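Side-chain contacts in thymidylate kinase (Ehrlichia chaffeensis, PDB 3LD9), which probably phosphorylates dTMP to dTDP at the expense of ATP, a step shared by the de novo and salvage routes to dTTP: residues Glu43-Ile48 and Ile109-Arg114; Val55-Pro60 and Val97-Pro102; Ala90-His95 and Asp139-Val144. All blocks are in the same frame, centred on the assembly; numbering follows the deposited sequence.

Contact 1. Residues Glu43-Ile48 and Ile109-Arg114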
ATOM      1  N   GLU A  43      -4.608 -23.565   8.960  1.00 30.47           N
ATOM      2  CA  GLU A  43      -3.758 -24.313   9.867  1.00 32.54           C
ATOM      3  C   GLU A  43      -3.552 -25.725   9.331  1.00 32.46           C
ATOM      4  O   GLU A  43      -2.426 -26.211   9.235  1.00 33.33           O
ATOM      5  CB  GLU A  43      -4.389 -24.381  11.239  1.00 33.74           C
ATOM      6  CG  GLU A  43      -4.425 -23.049  11.942  1.00 37.80           C
ATOM      7  CD  GLU A  43      -5.298 -23.076  13.199  1.00 43.60           C
ATOM      8  OE1 GLU A  43      -5.815 -21.992  13.586  1.00 47.84           O
ATOM      9  OE2 GLU A  43      -5.479 -24.176  13.779  1.00 47.03           O
ATOM     10  N   TYR A  44      -4.649 -26.371   8.970  1.00 32.25           N
ATOM     11  CA  TYR A  44      -4.603 -27.739   8.447  1.00 32.86           C
ATOM     12  C   TYR A  44      -3.646 -27.871   7.221  1.00 32.49           C
ATOM     13  O   TYR A  44      -2.796 -28.778   7.168  1.00 32.01           O
ATOM     14  CB  TYR A  44      -6.018 -28.234   8.105  1.00 32.35           C
ATOM     15  CG  TYR A  44      -6.017 -29.631   7.553  1.00 33.52           C
ATOM     16  CD1 TYR A  44      -5.717 -30.718   8.364  1.00 33.82           C
ATOM     17  CD2 TYR A  44      -6.265 -29.866   6.213  1.00 32.23           C
ATOM     18  CE1 TYR A  44      -5.676 -31.986   7.853  1.00 33.86           C
ATOM     19  CE2 TYR A  44      -6.217 -31.123   5.694  1.00 32.77           C
ATOM     20  CZ  TYR A  44      -5.931 -32.186   6.516  1.00 34.69           C
ATOM     21  OH  TYR A  44      -5.904 -33.450   5.980  1.00 35.08           O
ATOM     22  N   LEU A  45      -3.790 -26.971   6.256  1.00 31.11           N
ATOM     23  CA  LEU A  45      -2.964 -27.003   5.056  1.00 31.07           C
ATOM     24  C   LEU A  45      -1.525 -26.502   5.292  1.00 31.35           C
ATOM     25  O   LEU A  45      -0.592 -26.969   4.622  1.00 31.07           O
ATOM     26  CB  LEU A  45      -3.656 -26.241   3.916  1.00 30.15           C
ATOM     27  CG  LEU A  45      -4.973 -26.863   3.441  1.00 30.62           C
ATOM     28  CD1 LEU A  45      -5.617 -26.045   2.306  1.00 29.67           C
ATOM     29  CD2 LEU A  45      -4.798 -28.324   2.998  1.00 29.82           C
ATOM     30  N   SER A  46      -1.331 -25.595   6.248  1.00 31.32           N
ATOM     31  CA  SER A  46       0.029 -25.136   6.609  1.00 32.94           C
ATOM     32  C   SER A  46       0.910 -26.226   7.178  1.00 34.75           C
ATOM     33  O   SER A  46       2.121 -26.304   6.862  1.00 34.46           O
ATOM     34  CB  SER A  46      -0.017 -23.988   7.622  1.00 32.48           C
ATOM     35  OG  SER A  46      -0.624 -22.883   7.009  1.00 32.12           O
ATOM     36  N   GLU A  47       0.292 -27.065   8.009  1.00 35.78           N
ATOM     37  CA  GLU A  47       0.987 -28.192   8.610  1.00 37.55           C
ATOM     38  C   GLU A  47       1.490 -29.172   7.565  1.00 37.95           C
ATOM     39  O   GLU A  47       2.586 -29.730   7.699  1.00 37.88           O
ATOM     40  CB  GLU A  47       0.074 -28.930   9.584  1.00 38.41           C
ATOM     41  CG  GLU A  47      -0.088 -28.228  10.931  1.00 42.11           C
ATOM     42  CD  GLU A  47       1.241 -27.985  11.640  1.00 46.90           C
ATOM     43  OE1 GLU A  47       2.058 -28.951  11.740  1.00 49.53           O
ATOM     44  OE2 GLU A  47       1.459 -26.825  12.084  1.00 48.56           O
ATOM     45  N   ILE A  48       0.671 -29.390   6.541  1.00 37.30           N
ATOM     46  CA  ILE A  48       0.998 -30.317   5.473  1.00 37.09           C
ATOM     47  C   ILE A  48       1.985 -29.702   4.489  1.00 37.30           C
ATOM     48  O   ILE A  48       2.985 -30.321   4.168  1.00 37.82           O
ATOM     49  CB  ILE A  48      -0.259 -30.736   4.699  1.00 36.98           C
ATOM     50  CG1 ILE A  48      -1.296 -31.368   5.620  1.00 35.94           C
ATOM     51  CG2 ILE A  48       0.091 -31.750   3.597  1.00 37.08           C
ATOM     52  CD1 ILE A  48      -2.571 -31.716   4.874  1.00 36.91           C
ATOM     53  N   ILE A 109      -1.039 -22.014  -2.167  1.00 26.64           N
ATOM     54  CA  ILE A 109      -2.454 -22.158  -1.861  1.00 25.91           C
ATOM     55  C   ILE A 109      -2.968 -20.825  -1.260  1.00 24.76           C
ATOM     56  O   ILE A 109      -2.404 -20.305  -0.268  1.00 24.33           O
ATOM     57  CB  ILE A 109      -2.675 -23.306  -0.827  1.00 26.22           C
ATOM     58  CG1 ILE A 109      -2.240 -24.674  -1.388  1.00 27.89           C
ATOM     59  CG2 ILE A 109      -4.130 -23.372  -0.349  1.00 25.53           C
ATOM     60  CD1 ILE A 109      -1.773 -25.677  -0.277  1.00 26.90           C
ATOM     61  N   VAL A 110      -4.015 -20.273  -1.856  1.00 23.44           N
ATOM     62  CA  VAL A 110      -4.662 -19.083  -1.315  1.00 22.45           C
ATOM     63  C   VAL A 110      -6.032 -19.452  -0.745  1.00 22.02           C
ATOM     64  O   VAL A 110      -6.834 -20.086  -1.424  1.00 23.02           O
ATOM     65  CB  VAL A 110      -4.835 -17.994  -2.406  1.00 21.87           C
ATOM     66  CG1 VAL A 110      -5.699 -16.817  -1.884  1.00 20.40           C
ATOM     67  CG2 VAL A 110      -3.464 -17.520  -2.958  1.00 21.39           C
ATOM     68  N   ILE A 111      -6.296 -19.037   0.486  1.00 21.83           N
ATOM     69  CA  ILE A 111      -7.610 -19.185   1.109  1.00 22.28           C
ATOM     70  C   ILE A 111      -8.170 -17.781   1.364  1.00 21.79           C
ATOM     71  O   ILE A 111      -7.587 -17.023   2.117  1.00 21.70           O
ATOM     72  CB  ILE A 111      -7.511 -19.974   2.454  1.00 22.79           C
ATOM     73  CG1 ILE A 111      -6.893 -21.355   2.225  1.00 24.25           C
ATOM     74  CG2 ILE A 111      -8.888 -20.133   3.105  1.00 20.39           C
ATOM     75  CD1 ILE A 111      -6.405 -22.094   3.518  1.00 24.63           C
ATOM     76  N   CYS A 112      -9.291 -17.445   0.738  1.00 21.61           N
ATOM     77  CA  CYS A 112      -9.912 -16.156   0.922  1.00 21.23           C
ATOM     78  C   CYS A 112     -11.250 -16.250   1.602  1.00 21.29           C
ATOM     79  O   CYS A 112     -12.161 -16.907   1.094  1.00 21.63           O
ATOM     80  CB  CYS A 112     -10.103 -15.431  -0.434  1.00 21.19           C
ATOM     81  SG  CYS A 112     -10.537 -13.686  -0.179  1.00 22.87           S
ATOM     82  N   ASP A 113     -11.358 -15.573   2.740  1.00 21.88           N
ATOM     83  CA  ASP A 113     -12.578 -15.446   3.536  1.00 23.28           C
ATOM     84  C   ASP A 113     -13.444 -14.307   2.961  1.00 22.97           C
ATOM     85  O   ASP A 113     -13.121 -13.132   3.139  1.00 23.55           O
ATOM     86  CB  ASP A 113     -12.168 -15.193   5.013  1.00 23.53           C
ATOM     87  CG  ASP A 113     -13.343 -14.829   5.939  1.00 24.22           C
ATOM     88  OD1 ASP A 113     -14.539 -14.965   5.571  1.00 26.35           O
ATOM     89  OD2 ASP A 113     -13.034 -14.410   7.094  1.00 23.82           O
ATOM     90  N   ARG A 114     -14.515 -14.691   2.255  1.00 22.57           N
ATOM     91  CA  ARG A 114     -15.396 -13.813   1.446  1.00 23.45           C
ATOM     92  C   ARG A 114     -14.762 -13.406   0.109  1.00 21.79           C
ATOM     93  O   ARG A 114     -13.626 -12.996   0.057  1.00 20.88           O
ATOM     94  CB  ARG A 114     -15.896 -12.524   2.190  1.00 24.44           C
ATOM     95  CG  ARG A 114     -16.663 -12.710   3.531  1.00 28.87           C
ATOM     96  CD  ARG A 114     -17.513 -11.387   3.876  1.00 33.56           C
ATOM     97  NE  ARG A 114     -18.560 -11.555   4.923  1.00 39.08           N
ATOM     98  CZ  ARG A 114     -19.822 -12.055   4.738  1.00 39.99           C
ATOM     99  NH1 ARG A 114     -20.234 -12.512   3.536  1.00 38.03           N
ATOM    100  NH2 ARG A 114     -20.672 -12.158   5.780  1.00 38.27           N
TER
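Leu45 lays its CD1 methyl across the branches of two isoleucines, Ile109 and Ile111, that project from the same side of one strand. CD1 of Leu45 lies 4.1 Å from CG2 of Ile109 and 4.2 Å from CD1 of Ile111, so a single methyl is shared by a branch methyl on one residue and a chain end on the next but one. The leucine CG stands opposite the carbonyl carbon (chi1 -65°), and a fully extended chi2 then carries CD1 outward from the helix. Ile109 answers with the methyl that lies opposite its own backbone N, and the two side chains meet at about a right angle. Ile111 brings in its terminal methyl CD1.

The example belongs to the P-loop kinase fold. Strand 22-27, the nucleotide-binding loop and helix 34-49 lead to strand 54-58, a beta-alpha-beta crossover that skips a place in the parallel sheet; strand 109-113 occupies that place, and the connecting helix lies over it. Leu45 also touches Ile24, and Ile111 has Ser38 and Ala42 of the helix as further neighbours, so the contact between Leu45 and the strand is made of methyl groups. The segments bury 122 Å² against each other, without any hydrogen bond between them. At the end of the strand Asp113 forms a salt bridge with Lys34 through OD1 and a hydrogen bond with Thr35 through OD2, both residues of the predicted ATP site.

Contact 2. Residues Val55-Pro60 and Val97-Pro102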
ATOM      1  N   VAL A  55      -1.482 -18.872   1.964  1.00 25.02           N
ATOM      2  CA  VAL A  55      -1.754 -17.466   2.123  1.00 24.62           C
ATOM      3  C   VAL A  55      -3.202 -17.334   2.567  1.00 23.62           C
ATOM      4  O   VAL A  55      -4.107 -17.713   1.844  1.00 23.56           O
ATOM      5  CB  VAL A  55      -1.552 -16.722   0.778  1.00 24.70           C
ATOM      6  CG1 VAL A  55      -1.965 -15.239   0.905  1.00 24.22           C
ATOM      7  CG2 VAL A  55      -0.089 -16.856   0.281  1.00 25.89           C
ATOM      8  N   LEU A  56      -3.423 -16.849   3.780  1.00 23.87           N
ATOM      9  CA  LEU A  56      -4.784 -16.635   4.294  1.00 22.55           C
ATOM     10  C   LEU A  56      -5.090 -15.164   4.136  1.00 21.55           C
ATOM     11  O   LEU A  56      -4.322 -14.338   4.588  1.00 20.39           O
ATOM     12  CB  LEU A  56      -4.893 -17.021   5.778  1.00 22.97           C
ATOM     13  CG  LEU A  56      -6.285 -16.814   6.424  1.00 23.85           C
ATOM     14  CD1 LEU A  56      -7.332 -17.650   5.707  1.00 23.85           C
ATOM     15  CD2 LEU A  56      -6.256 -17.169   7.921  1.00 25.15           C
ATOM     16  N   THR A  57      -6.227 -14.848   3.525  1.00 21.12           N
ATOM     17  CA  THR A  57      -6.612 -13.475   3.272  1.00 20.79           C
ATOM     18  C   THR A  57      -8.143 -13.350   3.382  1.00 21.62           C
ATOM     19  O   THR A  57      -8.828 -14.315   3.703  1.00 19.80           O
ATOM     20  CB  THR A  57      -6.034 -13.053   1.911  1.00 20.91           C
ATOM     21  OG1 THR A  57      -6.117 -11.629   1.746  1.00 22.68           O
ATOM     22  CG2 THR A  57      -6.710 -13.811   0.730  1.00 19.35           C
ATOM     23  N   ARG A  58      -8.671 -12.153   3.158  1.00 21.77           N
ATOM     24  CA  ARG A  58     -10.066 -11.899   3.321  1.00 22.94           C
ATOM     25  C   ARG A  58     -10.486 -10.630   2.553  1.00 22.80           C
ATOM     26  O   ARG A  58      -9.667  -9.743   2.282  1.00 22.91           O
ATOM     27  CB  ARG A  58     -10.373 -11.700   4.810  1.00 24.13           C
ATOM     28  CG  ARG A  58      -9.861 -10.356   5.329  1.00 28.05           C
ATOM     29  CD  ARG A  58     -10.061 -10.189   6.823  1.00 35.16           C
ATOM     30  NE  ARG A  58      -9.875  -8.774   7.190  1.00 41.92           N
ATOM     31  CZ  ARG A  58     -10.361  -8.180   8.286  1.00 44.28           C
ATOM     32  NH1 ARG A  58     -11.088  -8.861   9.172  1.00 46.48           N
ATOM     33  NH2 ARG A  58     -10.109  -6.889   8.497  1.00 43.95           N
ATOM     34  N   GLU A  59     -11.766 -10.536   2.261  1.00 22.83           N
ATOM     35  CA  GLU A  59     -12.347  -9.334   1.705  1.00 23.09           C
ATOM     36  C   GLU A  59     -13.581  -8.968   2.549  1.00 23.95           C
ATOM     37  O   GLU A  59     -14.175  -9.836   3.169  1.00 24.03           O
ATOM     38  CB  GLU A  59     -12.772  -9.550   0.239  1.00 23.13           C
ATOM     39  CG  GLU A  59     -11.616  -9.927  -0.690  1.00 22.60           C
ATOM     40  CD  GLU A  59     -11.932  -9.708  -2.155  1.00 23.80           C
ATOM     41  OE1 GLU A  59     -10.974  -9.686  -2.937  1.00 23.60           O
ATOM     42  OE2 GLU A  59     -13.123  -9.591  -2.536  1.00 24.54           O
ATOM     43  N   PRO A  60     -13.957  -7.685   2.569  1.00 24.01           N
ATOM     44  CA  PRO A  60     -13.158  -6.596   2.001  1.00 23.00           C
ATOM     45  C   PRO A  60     -11.931  -6.364   2.873  1.00 22.20           C
ATOM     46  O   PRO A  60     -12.052  -6.308   4.071  1.00 23.54           O
ATOM     47  CB  PRO A  60     -14.090  -5.409   2.045  1.00 23.81           C
ATOM     48  CG  PRO A  60     -15.089  -5.700   3.102  1.00 25.08           C
ATOM     49  CD  PRO A  60     -15.218  -7.216   3.168  1.00 25.28           C
ATOM     50  N   VAL A  97      -4.803  -8.307  -7.712  1.00 21.10           N
ATOM     51  CA  VAL A  97      -3.549  -8.015  -8.393  1.00 22.23           C
ATOM     52  C   VAL A  97      -2.342  -8.061  -7.430  1.00 22.43           C
ATOM     53  O   VAL A  97      -1.289  -8.554  -7.789  1.00 21.71           O
ATOM     54  CB  VAL A  97      -3.607  -6.653  -9.157  1.00 23.01           C
ATOM     55  CG1 VAL A  97      -2.227  -6.315  -9.741  1.00 24.19           C
ATOM     56  CG2 VAL A  97      -4.623  -6.727 -10.307  1.00 23.64           C
ATOM     57  N   LYS A  98      -2.512  -7.582  -6.197  1.00 21.28           N
ATOM     58  CA  LYS A  98      -1.393  -7.509  -5.277  1.00 22.41           C
ATOM     59  C   LYS A  98      -1.138  -8.799  -4.512  1.00 21.76           C
ATOM     60  O   LYS A  98       0.011  -9.150  -4.314  1.00 21.11           O
ATOM     61  CB  LYS A  98      -1.534  -6.271  -4.362  1.00 22.14           C
ATOM     62  CG  LYS A  98      -1.336  -4.960  -5.230  1.00 26.64           C
ATOM     63  CD  LYS A  98      -1.527  -3.654  -4.474  1.00 29.82           C
ATOM     64  CE  LYS A  98      -1.036  -2.421  -5.284  1.00 33.19           C
ATOM     65  NZ  LYS A  98      -1.976  -1.959  -6.354  1.00 31.54           N
ATOM     66  N   ILE A  99      -2.188  -9.533  -4.142  1.00 21.12           N
ATOM     67  CA  ILE A  99      -2.046 -10.650  -3.223  1.00 21.04           C
ATOM     68  C   ILE A  99      -2.442 -11.944  -3.886  1.00 22.16           C
ATOM     69  O   ILE A  99      -1.633 -12.855  -3.978  1.00 23.93           O
ATOM     70  CB  ILE A  99      -2.921 -10.475  -1.967  1.00 20.80           C
ATOM     71  CG1 ILE A  99      -2.607  -9.143  -1.272  1.00 21.28           C
ATOM     72  CG2 ILE A  99      -2.741 -11.658  -1.028  1.00 20.18           C
ATOM     73  CD1 ILE A  99      -1.128  -8.957  -0.844  1.00 21.27           C
ATOM     74  N   ILE A 100      -3.668 -12.058  -4.369  1.00 21.21           N
ATOM     75  CA  ILE A 100      -4.131 -13.377  -4.790  1.00 21.25           C
ATOM     76  C   ILE A 100      -3.378 -13.924  -6.032  1.00 22.92           C
ATOM     77  O   ILE A 100      -2.899 -15.066  -6.029  1.00 21.89           O
ATOM     78  CB  ILE A 100      -5.637 -13.407  -5.052  1.00 20.47           C
ATOM     79  CG1 ILE A 100      -6.398 -13.071  -3.759  1.00 21.26           C
ATOM     80  CG2 ILE A 100      -6.045 -14.752  -5.592  1.00 18.85           C
ATOM     81  CD1 ILE A 100      -7.909 -12.692  -3.943  1.00 19.43           C
ATOM     82  N   LYS A 101      -3.313 -13.128  -7.096  1.00 23.03           N
ATOM     83  CA  LYS A 101      -2.703 -13.618  -8.343  1.00 24.83           C
ATOM     84  C   LYS A 101      -1.198 -13.897  -8.192  1.00 25.22           C
ATOM     85  O   LYS A 101      -0.715 -14.909  -8.685  1.00 26.47           O
ATOM     86  CB  LYS A 101      -2.996 -12.639  -9.481  1.00 25.62           C
ATOM     87  CG  LYS A 101      -2.363 -12.943 -10.830  1.00 29.66           C
ATOM     88  CD  LYS A 101      -3.128 -13.946 -11.604  1.00 33.50           C
ATOM     89  CE  LYS A 101      -2.566 -14.125 -13.009  1.00 36.19           C
ATOM     90  NZ  LYS A 101      -3.289 -13.346 -14.050  1.00 38.40           N
ATOM     91  N   PRO A 102      -0.440 -13.000  -7.543  1.00 24.02           N
ATOM     92  CA  PRO A 102       0.962 -13.373  -7.408  1.00 25.05           C
ATOM     93  C   PRO A 102       1.214 -14.610  -6.528  1.00 25.41           C
ATOM     94  O   PRO A 102       2.195 -15.319  -6.750  1.00 27.17           O
ATOM     95  CB  PRO A 102       1.629 -12.111  -6.813  1.00 24.93           C
ATOM     96  CG  PRO A 102       0.685 -10.986  -7.080  1.00 23.66           C
ATOM     97  CD  PRO A 102      -0.690 -11.582  -7.237  1.00 23.17           C
TER
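With chi1 of Val55 at 175°, CG1 stands opposite its backbone N, and chi1 of Ile99 at -56° places CG2 in the equivalent position on the helix; these two methyls meet 4.1 Å apart, on side chains set at a slant to each other. This is helix-on-sheet packing in the P-loop kinase fold. Helix 81-105 lies against strand 54-58, an edge strand of the chain's parallel sheet, on the opposite face from helix 34-49, which Leu56 touches instead.

The helix is irregular here, with a wider pi-type turn over Val97-Ile100 and a kink at Pro102, whose ring nitrogen can donate no hydrogen bond to the preceding turn. Ile99 reaches the strand at Val55 and Thr57, Ile100 the loop residue Glu59 just after it. Phe74 of the second subunit packs on Val55 and Ile99, which brings this buried patch to a subunit boundary.

Toward the end of the strand and into the loop the partners become polar. Thr57 OG1 comes within 4.4 Å of Ile99 CG2 but is hydrogen-bonded to His95 NE2, and Glu59 holds the same imidazole through ND1, which should fix the ring's rotation. The carboxylate oxygen used for that bond, Glu59 OE1, also lies 4.4 Å from the terminal methyl CD1 of Ile100.

Contact 3. Residues Ala90-His95 and Asp139-Val144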
ATOM      1  N   ALA A  90     -13.587  -2.332  -6.616  1.00 16.37           N
ATOM      2  CA  ALA A  90     -12.265  -1.689  -6.623  1.00 16.52           C
ATOM      3  C   ALA A  90     -11.253  -2.362  -5.668  1.00 16.12           C
ATOM      4  O   ALA A  90     -10.114  -2.600  -6.020  1.00 15.71           O
ATOM      5  CB  ALA A  90     -12.399  -0.204  -6.282  1.00 15.54           C
ATOM      6  N   MET A  91     -11.697  -2.678  -4.470  1.00 16.53           N
ATOM      7  CA  MET A  91     -10.838  -3.316  -3.455  1.00 16.10           C
ATOM      8  C   MET A  91     -10.453  -4.721  -3.893  1.00 15.88           C
ATOM      9  O   MET A  91      -9.309  -5.166  -3.697  1.00 14.62           O
ATOM     10  CB  MET A  91     -11.577  -3.356  -2.106  1.00 15.81           C
ATOM     11  CG  MET A  91     -11.795  -1.966  -1.515  1.00 18.09           C
ATOM     12  SD  MET A  91     -13.044  -1.853  -0.201  1.00 23.82           S
ATOM     13  CE  MET A  91     -12.042  -2.491   1.111  1.00 14.65           C
ATOM     14  N   ARG A  92     -11.418  -5.414  -4.491  1.00 16.40           N
ATOM     15  CA  ARG A  92     -11.208  -6.770  -5.060  1.00 16.57           C
ATOM     16  C   ARG A  92     -10.127  -6.742  -6.145  1.00 17.39           C
ATOM     17  O   ARG A  92      -9.220  -7.569  -6.145  1.00 16.53           O
ATOM     18  CB  ARG A  92     -12.493  -7.327  -5.642  1.00 17.09           C
ATOM     19  CG  ARG A  92     -12.298  -8.700  -6.317  1.00 18.00           C
ATOM     20  CD  ARG A  92     -13.600  -9.469  -6.437  1.00 19.51           C
ATOM     21  NE  ARG A  92     -14.156  -9.586  -5.105  1.00 19.64           N
ATOM     22  CZ  ARG A  92     -15.422  -9.506  -4.765  1.00 20.69           C
ATOM     23  NH1 ARG A  92     -16.381  -9.358  -5.653  1.00 22.24           N
ATOM     24  NH2 ARG A  92     -15.713  -9.581  -3.475  1.00 22.93           N
ATOM     25  N   ARG A  93     -10.179  -5.734  -7.002  1.00 17.73           N
ATOM     26  CA  ARG A  93      -9.137  -5.554  -8.014  1.00 18.76           C
ATOM     27  C   ARG A  93      -7.768  -5.400  -7.369  1.00 18.33           C
ATOM     28  O   ARG A  93      -6.824  -6.096  -7.736  1.00 18.11           O
ATOM     29  CB  ARG A  93      -9.433  -4.351  -8.930  1.00 18.92           C
ATOM     30  CG  ARG A  93      -8.406  -4.108 -10.036  1.00 18.05           C
ATOM     31  CD  ARG A  93      -8.233  -5.315 -10.928  1.00 17.43           C
ATOM     32  NE  ARG A  93      -7.162  -5.083 -11.885  1.00 18.83           N
ATOM     33  CZ  ARG A  93      -6.683  -6.024 -12.705  1.00 22.48           C
ATOM     34  NH1 ARG A  93      -7.154  -7.249 -12.686  1.00 24.24           N
ATOM     35  NH2 ARG A  93      -5.725  -5.738 -13.557  1.00 23.19           N
ATOM     36  N   GLU A  94      -7.664  -4.499  -6.411  1.00 18.61           N
ATOM     37  CA  GLU A  94      -6.410  -4.314  -5.679  1.00 19.34           C
ATOM     38  C   GLU A  94      -5.894  -5.617  -5.052  1.00 18.88           C
ATOM     39  O   GLU A  94      -4.702  -5.973  -5.165  1.00 19.00           O
ATOM     40  CB  GLU A  94      -6.584  -3.273  -4.569  1.00 20.10           C
ATOM     41  CG  GLU A  94      -6.323  -1.811  -4.957  1.00 22.48           C
ATOM     42  CD  GLU A  94      -4.955  -1.557  -5.565  1.00 24.53           C
ATOM     43  OE1 GLU A  94      -4.866  -1.485  -6.820  1.00 26.25           O
ATOM     44  OE2 GLU A  94      -3.967  -1.432  -4.791  1.00 26.05           O
ATOM     45  N   HIS A  95      -6.800  -6.303  -4.378  1.00 17.93           N
ATOM     46  CA  HIS A  95      -6.488  -7.526  -3.666  1.00 17.90           C
ATOM     47  C   HIS A  95      -6.066  -8.627  -4.626  1.00 19.00           C
ATOM     48  O   HIS A  95      -5.112  -9.363  -4.378  1.00 18.39           O
ATOM     49  CB  HIS A  95      -7.710  -7.945  -2.892  1.00 18.23           C
ATOM     50  CG  HIS A  95      -7.504  -9.100  -1.966  1.00 17.41           C
ATOM     51  ND1 HIS A  95      -8.520  -9.963  -1.646  1.00 17.43           N
ATOM     52  CD2 HIS A  95      -6.429  -9.506  -1.260  1.00 18.97           C
ATOM     53  CE1 HIS A  95      -8.083 -10.847  -0.767  1.00 20.91           C
ATOM     54  NE2 HIS A  95      -6.810 -10.596  -0.518  1.00 16.82           N
ATOM     55  N   ASP A 139     -15.842 -10.297 -13.340  1.00 28.83           N
ATOM     56  CA  ASP A 139     -14.969 -10.801 -14.408  1.00 29.66           C
ATOM     57  C   ASP A 139     -14.043  -9.726 -14.942  1.00 28.90           C
ATOM     58  O   ASP A 139     -12.997 -10.035 -15.507  1.00 28.31           O
ATOM     59  CB  ASP A 139     -15.734 -11.393 -15.592  1.00 32.45           C
ATOM     60  CG  ASP A 139     -14.812 -12.227 -16.514  1.00 36.92           C
ATOM     61  OD1 ASP A 139     -14.905 -12.063 -17.739  1.00 43.45           O
ATOM     62  OD2 ASP A 139     -13.956 -13.021 -16.009  1.00 41.71           O
ATOM     63  N   LEU A 140     -14.456  -8.470 -14.799  1.00 27.09           N
ATOM     64  CA  LEU A 140     -13.635  -7.361 -15.188  1.00 26.83           C
ATOM     65  C   LEU A 140     -12.405  -7.322 -14.298  1.00 25.03           C
ATOM     66  O   LEU A 140     -11.328  -7.015 -14.775  1.00 25.11           O
ATOM     67  CB  LEU A 140     -14.409  -6.028 -15.070  1.00 26.67           C
ATOM     68  CG  LEU A 140     -13.656  -4.753 -15.438  1.00 27.73           C
ATOM     69  CD1 LEU A 140     -13.434  -4.654 -16.976  1.00 30.98           C
ATOM     70  CD2 LEU A 140     -14.410  -3.555 -14.925  1.00 27.14           C
ATOM     71  N   VAL A 141     -12.552  -7.644 -13.014  1.00 24.00           N
ATOM     72  CA  VAL A 141     -11.436  -7.437 -12.055  1.00 22.18           C
ATOM     73  C   VAL A 141     -10.583  -8.637 -11.720  1.00 23.02           C
ATOM     74  O   VAL A 141      -9.494  -8.473 -11.186  1.00 23.44           O
ATOM     75  CB  VAL A 141     -11.890  -6.725 -10.783  1.00 20.79           C
ATOM     76  CG1 VAL A 141     -12.518  -5.366 -11.156  1.00 19.57           C
ATOM     77  CG2 VAL A 141     -12.836  -7.562  -9.965  1.00 18.61           C
ATOM     78  N   ILE A 142     -11.031  -9.845 -12.037  1.00 24.00           N
ATOM     79  CA  ILE A 142     -10.224 -11.037 -11.779  1.00 24.73           C
ATOM     80  C   ILE A 142     -10.126 -11.895 -13.037  1.00 26.50           C
ATOM     81  O   ILE A 142     -11.028 -11.886 -13.832  1.00 27.72           O
ATOM     82  CB  ILE A 142     -10.806 -11.881 -10.603  1.00 24.28           C
ATOM     83  CG1 ILE A 142     -12.071 -12.638 -11.006  1.00 24.47           C
ATOM     84  CG2 ILE A 142     -11.123 -10.980  -9.396  1.00 24.02           C
ATOM     85  CD1 ILE A 142     -12.587 -13.579  -9.906  1.00 24.57           C
ATOM     86  N   ASP A 143      -9.041 -12.643 -13.196  1.00 27.56           N
ATOM     87  CA  ASP A 143      -8.882 -13.555 -14.329  1.00 29.87           C
ATOM     88  C   ASP A 143      -8.557 -15.016 -13.914  1.00 30.51           C
ATOM     89  O   ASP A 143      -8.205 -15.849 -14.746  1.00 31.70           O
ATOM     90  CB  ASP A 143      -7.858 -12.994 -15.324  1.00 30.90           C
ATOM     91  CG  ASP A 143      -6.480 -12.753 -14.715  1.00 32.09           C
ATOM     92  OD1 ASP A 143      -6.098 -13.398 -13.712  1.00 32.22           O
ATOM     93  OD2 ASP A 143      -5.753 -11.896 -15.268  1.00 37.67           O
ATOM     94  N   VAL A 144      -8.696 -15.311 -12.627  1.00 29.58           N
ATOM     95  CA  VAL A 144      -8.605 -16.650 -12.105  1.00 30.50           C
ATOM     96  C   VAL A 144      -9.742 -16.790 -11.081  1.00 30.49           C
ATOM     97  O   VAL A 144      -9.811 -16.002 -10.136  1.00 29.25           O
ATOM     98  CB  VAL A 144      -7.251 -16.903 -11.405  1.00 30.23           C
ATOM     99  CG1 VAL A 144      -7.193 -18.315 -10.847  1.00 31.87           C
ATOM    100  CG2 VAL A 144      -6.079 -16.683 -12.369  1.00 31.27           C
TER
HETATM  101  O   HOH W   1      -4.687  -9.418 -13.129  1.00 25.89           O
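The C-terminal end of helix 131-141 rests on helix 81-105, and Val141, the last helical residue, sits between two consecutive arginines, Arg92 and Arg93. Its CG2 meets the aliphatic part of Arg92, 3.9 Å from CG, while CG2 of Ile142 approaches that same CG at 4.0 Å. The arginine thus offers its methylenes to the two branched residues and sends its guanidinium beyond them, to Asn138, to Glu59 in a salt bridge and to the ring of Phe115 in a cation-pi contact.

Arg93 takes the other flank. Its CB lies 3.9 Å from CB of Val141, the two side chains running past each other in opposite directions, and a bend at chi2 (57°) folds the chain along the valine toward its carbonyl. There NH1 of Arg93 donates to O of Val141 at 3.0 Å with an N-H...O angle of 161°. The oxygen lies in the guanidinium plane, but the donor stands above the carbonyl plane, tilted 53° from it.

Such pairing of a cationic side chain with a carbonyl at a helix C-terminus is a recurrent device, and the helix dipole would be expected to favour the positive charge. Here it coincides with the subunit interface: Arg93 NE forms a salt bridge with Asp80 of the third subunit, and Leu86 of that subunit packs on Val141. Toward the loop after the helix, one water joins the network weakly, accepting from Arg93 NH1 at 3.3 Å and donating to Asp143 OD2 at 3.4 Å.

Contacts 1 and 2 build up the two faces of one parallel sheet: strands 109-113 and 54-58 are neighbours in it, and helices 34-49 and 81-105 cover it from opposite sides, with contact centres about 12 Å apart. Contact 3 lies about 10 Å from contact 2, nearer the N-terminal end of helix 81-105, and about 20 Å from contact 1. Along the chain both segments of contact 2 fall between those of contact 1, whereas the segments of contact 3 interleave with those of each of the others. Helix 81-105 is shared by contacts 2 and 3 and leads on to strand 109-113 of contact 1; it joins the sheet beside the predicted nucleotide site to helix 131-141 and to the third subunit.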